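Local coordinates for protein minor fimbrium subunit Mfa5 (Porphyromonas gingivalis ATCC 33277, PDB 6TO1) that serves as an accessory subunit of the minor fimbriae, surface pili that mediate biofilm formation and adhesion to host cells and to other oral bacteria, at residues 437-442 with 463-468; 410-415 with 453-458. One frame throughout, in Å; residues are numbered along the deposited sequence.

Contact 1: 437-442 with 463-468; sequences NVSNGT and SEATIT
Val438 and Ile467 stand next to each other on the same face of the sheet, where the short strand 437-438 runs antiparallel to strand 463-473 in one layer of a β-sandwich domain. They form a non-hydrogen-bonded pair, and the tight side of the contact is theirs: Val438 CG2 packs 3.9 Å from Ile467 CG2, with Val438 CG1 barely farther from the same methyl. Both side chains enter the interior, where Val443 and Trp454 of the facing sheet meet them.

The preceding pair, Asn437 with Thr468, is hydrogen-bonded in both directions. Asn437 O takes the amide of Thr468 (O to N, 2.9 Å) and also a CA-H contact from Ile467 (O to CA, 3.2 Å). Regular pairing gives out at Ser439. Its N still donates to Thr466 O at 2.9 Å, but the return bond ends on the side chain: Thr466 N reaches Ser439 OG at 2.9 Å, with 166° at the hydrogen. A chi1 of 74° puts OG between the backbone N and the carbonyl carbon of Ser439, and from there the hydroxyl stands in for the carbonyl oxygen that a continuing strand would present.

The side carrying Asn437 and Thr468 is looser and hydrated. One water is shared by Asn437 O, Thr466 OG1 and Thr468 OG1, the last also bonded to Thr114 OG1 on the neighbouring strand 110-119. At the open end of the pairing, past Ser439, a second water donates to both Asn440 OD1 and Glu464 O, bridging the segments. Asn440 OD1 also lies 3.7 Å from Ala465 CB. Having accepted the amide of Thr466, Ser439 OG in turn donates a hydrogen bond to Asn440 OD1 (2.6 Å), tilted 17° from the plane of the amide carbonyl.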
# COMPACT_ATOMS: atom_id res chain seq x y z
N ASN A 437 9.96 -5.66 21.63
CA ASN A 437 8.63 -5.93 21.09
C ASN A 437 8.67 -5.53 19.61
O ASN A 437 8.75 -4.34 19.30
CB ASN A 437 7.57 -5.16 21.86
CG ASN A 437 6.17 -5.41 21.34
OD1 ASN A 437 5.95 -6.25 20.46
ND2 ASN A 437 5.20 -4.67 21.88
N VAL A 438 8.63 -6.52 18.72
CA VAL A 438 8.83 -6.32 17.28
C VAL A 438 7.65 -6.95 16.55
O VAL A 438 7.46 -8.17 16.64
CB VAL A 438 10.15 -6.96 16.81
CG1 VAL A 438 10.28 -6.83 15.29
CG2 VAL A 438 11.31 -6.33 17.51
N SER A 439 6.89 -6.15 15.80
CA SER A 439 5.68 -6.68 15.17
C SER A 439 6.00 -7.45 13.89
O SER A 439 5.27 -8.39 13.55
CB SER A 439 4.70 -5.55 14.87
OG SER A 439 5.15 -4.78 13.76
N ASN A 440 7.07 -7.09 13.20
CA ASN A 440 7.40 -7.61 11.88
C ASN A 440 8.91 -7.56 11.74
O ASN A 440 9.53 -6.56 12.09
CB ASN A 440 6.78 -6.76 10.75
CG ASN A 440 5.27 -6.75 10.75
OD1 ASN A 440 4.63 -6.00 11.49
ND2 ASN A 440 4.69 -7.57 9.89
N GLY A 441 9.50 -8.62 11.19
CA GLY A 441 10.91 -8.59 10.83
C GLY A 441 11.81 -8.89 12.03
O GLY A 441 11.39 -9.47 13.03
N THR A 442 13.07 -8.46 11.91
CA THR A 442 14.10 -8.78 12.90
C THR A 442 14.95 -7.55 13.19
O THR A 442 15.05 -6.64 12.36
CB THR A 442 15.00 -9.91 12.40
OG1 THR A 442 15.55 -9.57 11.12
CG2 THR A 442 14.21 -11.21 12.26
N SER A 463 -1.64 -0.98 6.85
CA SER A 463 -1.07 -1.72 7.97
C SER A 463 -0.12 -0.84 8.75
O SER A 463 0.22 0.27 8.34
CB SER A 463 -0.30 -2.97 7.49
OG SER A 463 -1.17 -3.92 6.89
N GLU A 464 0.32 -1.34 9.91
CA GLU A 464 1.36 -0.65 10.67
C GLU A 464 2.33 -1.68 11.23
O GLU A 464 1.93 -2.78 11.61
CB GLU A 464 0.77 0.19 11.82
CG GLU A 464 0.19 -0.57 12.98
CD GLU A 464 0.18 0.23 14.28
OE1 GLU A 464 0.63 -0.29 15.34
OE2 GLU A 464 -0.27 1.40 14.26
N ALA A 465 3.61 -1.31 11.25
CA ALA A 465 4.68 -2.12 11.81
C ALA A 465 5.36 -1.30 12.91
O ALA A 465 5.53 -0.08 12.79
CB ALA A 465 5.68 -2.54 10.73
N THR A 466 5.71 -1.97 14.02
CA THR A 466 6.29 -1.24 15.14
C THR A 466 7.38 -2.06 15.81
O THR A 466 7.38 -3.29 15.76
CB THR A 466 5.25 -0.88 16.21
OG1 THR A 466 4.63 -2.09 16.69
CG2 THR A 466 4.24 0.06 15.69
N ILE A 467 8.36 -1.34 16.35
CA ILE A 467 9.26 -1.88 17.36
C ILE A 467 9.15 -0.96 18.56
O ILE A 467 8.94 0.25 18.43
CB ILE A 467 10.73 -1.99 16.92
CG1 ILE A 467 11.34 -0.63 16.65
CG2 ILE A 467 10.87 -2.91 15.70
CD1 ILE A 467 12.82 -0.72 16.36
N THR A 468 9.28 -1.56 19.75
CA THR A 468 9.25 -0.81 20.99
C THR A 468 10.33 -1.39 21.90
O THR A 468 10.45 -2.61 22.02
CB THR A 468 7.90 -0.90 21.68
OG1 THR A 468 6.88 -0.35 20.84
CG2 THR A 468 7.91 -0.13 23.00
O HOH W 1 6.09 -2.50 19.09
O HOH W 2 2.58 -5.27 9.63

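Contact 2: 410-415 with 453-458; sequences RGEVTD and TWTTGT
Gly411 O accepts the amide of Thr456, O to N 2.8 Å and nearly straight at 175°, although the donor is tilted 33° out of the carbonyl plane. A longer, weaker CA-H contact from Thr455 adds to it (Gly411 O to Thr455 CA, 3.5 Å). The bond lies where strand 451-455 ends beside strand 408-417, antiparallel neighbours within one sheet of a β-sandwich. Farther along, Val413 and Trp454 form a hydrogen-bonded pair, joined in both directions; Trp454 N meets Val413 O at 2.8 Å.

On the inward face the side chains of Val413 and Trp454 are neighbours. Trp454 CG is anti to the backbone N (chi1 174°), from where the indole lies beside Val413. Val413 CG2 comes obliquely to the six-membered part of the ring, 3.7 Å from Trp454 CE3. The indole also carries the methyl of Thr456, whose CG2 sits over the ring centre, 3.8 Å above its plane. Leu115 and Ile117 of the opposing strand 110-119 close over this apolar group, the former against Val413 and the latter against Trp454 and Thr456.

The other face, that of Glu412, Thr414, Thr453 and Thr455, is more open to solvent. Here the extended Glu412 crosses Thr453 so that the carboxylate carbon rests on a methyl, Glu412 CD to Thr453 CG2 3.6 Å. A water donating to Glu412 OE1 also bonds Thr455 OG1.

Beyond Thr456 the direct pairing stops, and the amides of Gly411 and Gly457 both donate to one water that links the two backbones. Without a side chain on Gly411, Thr456 OG1 can come within 3.2 Å of Gly411 CA. That hydroxyl donates to Gly457 O, at 2.9 Å, in the carbonyl plane and on a lone pair.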
# COMPACT_ATOMS: atom_id res chain seq x y z
N ARG A 410 10.67 -4.04 0.96
CA ARG A 410 11.88 -4.19 1.77
C ARG A 410 11.97 -2.94 2.62
O ARG A 410 11.67 -1.85 2.12
CB ARG A 410 13.14 -4.31 0.91
CG ARG A 410 13.25 -5.57 0.09
CD ARG A 410 13.51 -6.77 0.98
NE ARG A 410 13.88 -7.96 0.22
CZ ARG A 410 13.01 -8.78 -0.34
NH1 ARG A 410 11.72 -8.53 -0.24
NH2 ARG A 410 13.43 -9.85 -1.00
N GLY A 411 12.42 -3.06 3.86
CA GLY A 411 12.67 -1.88 4.64
C GLY A 411 13.76 -2.11 5.67
O GLY A 411 13.87 -3.19 6.26
N GLU A 412 14.56 -1.08 5.88
CA GLU A 412 15.59 -1.10 6.91
C GLU A 412 15.52 0.21 7.67
O GLU A 412 15.61 1.29 7.08
CB GLU A 412 16.98 -1.29 6.32
CG GLU A 412 18.02 -1.39 7.44
CD GLU A 412 19.38 -1.74 6.93
OE1 GLU A 412 19.60 -2.93 6.64
OE2 GLU A 412 20.22 -0.82 6.83
N VAL A 413 15.30 0.10 8.97
CA VAL A 413 15.32 1.24 9.88
C VAL A 413 16.63 1.18 10.65
O VAL A 413 16.94 0.17 11.29
CB VAL A 413 14.14 1.20 10.85
CG1 VAL A 413 14.27 2.29 11.92
CG2 VAL A 413 12.82 1.34 10.08
N THR A 414 17.39 2.27 10.60
CA THR A 414 18.58 2.45 11.42
C THR A 414 18.22 3.48 12.49
O THR A 414 17.66 4.54 12.18
CB THR A 414 19.77 2.92 10.59
OG1 THR A 414 19.40 4.12 9.90
CG2 THR A 414 20.18 1.84 9.59
N ASP A 415 18.59 3.18 13.74
CA ASP A 415 18.18 3.98 14.90
C ASP A 415 19.37 4.02 15.84
O ASP A 415 19.73 3.00 16.42
CB ASP A 415 16.95 3.35 15.55
CG ASP A 415 16.53 4.02 16.84
OD1 ASP A 415 16.88 5.19 17.09
OD2 ASP A 415 15.80 3.36 17.60
N THR A 453 19.37 -1.86 14.08
CA THR A 453 19.04 -2.02 12.67
C THR A 453 17.88 -2.99 12.57
O THR A 453 18.00 -4.17 12.94
CB THR A 453 20.24 -2.49 11.86
OG1 THR A 453 21.33 -1.57 12.04
CG2 THR A 453 19.90 -2.54 10.37
N TRP A 454 16.75 -2.48 12.09
CA TRP A 454 15.51 -3.22 12.02
C TRP A 454 15.25 -3.55 10.55
O TRP A 454 15.07 -2.65 9.73
CB TRP A 454 14.37 -2.38 12.59
CG TRP A 454 12.99 -2.95 12.44
CD1 TRP A 454 12.64 -4.26 12.23
CD2 TRP A 454 11.77 -2.21 12.51
NE1 TRP A 454 11.27 -4.37 12.17
CE2 TRP A 454 10.72 -3.13 12.33
CE3 TRP A 454 11.48 -0.86 12.70
CZ2 TRP A 454 9.38 -2.73 12.34
CZ3 TRP A 454 10.16 -0.46 12.73
CH2 TRP A 454 9.12 -1.40 12.54
N THR A 455 15.24 -4.84 10.23
CA THR A 455 14.91 -5.32 8.89
C THR A 455 13.42 -5.64 8.91
O THR A 455 12.98 -6.55 9.60
CB THR A 455 15.74 -6.56 8.55
OG1 THR A 455 17.12 -6.18 8.50
CG2 THR A 455 15.32 -7.13 7.20
N THR A 456 12.64 -4.88 8.14
CA THR A 456 11.20 -4.97 8.34
C THR A 456 10.57 -6.15 7.62
O THR A 456 9.53 -6.64 8.06
CB THR A 456 10.49 -3.68 7.87
OG1 THR A 456 10.64 -3.54 6.45
CG2 THR A 456 11.06 -2.49 8.56
N GLY A 457 11.15 -6.59 6.52
CA GLY A 457 10.48 -7.51 5.63
C GLY A 457 9.40 -6.74 4.86
O GLY A 457 9.31 -5.52 4.89
N THR A 458 8.58 -7.50 4.15
CA THR A 458 7.45 -6.92 3.46
C THR A 458 6.37 -6.48 4.46
O THR A 458 6.04 -7.21 5.39
CB THR A 458 6.85 -7.93 2.47
OG1 THR A 458 7.79 -8.18 1.42
CG2 THR A 458 5.56 -7.39 1.88
O HOH W 3 13.29 -5.83 4.54
O HOH W 4 17.85 -4.82 6.26

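Overall arrangement
Contacts 1 and 2, with centres 10 Å apart, belong to the two facing sheets of one β-sandwich, and their segments alternate along the chain. Segment 437-442 crosses from one sheet to the other: after pairing with 463-468 it turns through Asn440 and Gly441, and Thr442 O bonds Thr455 N at 2.8 Å. Trp454 ties the two layers together. Its NE1 donates to Asn440 O, at 2.8 Å by a probable hydrogen bond, while its CE2 packs 3.4 Å from Ile467 CG2. Both contacts are structural; the magnesium site, with Ser135, Ser137 and Thr207, and the calcium site, which includes Asp319, lie in another part of the elongated chain.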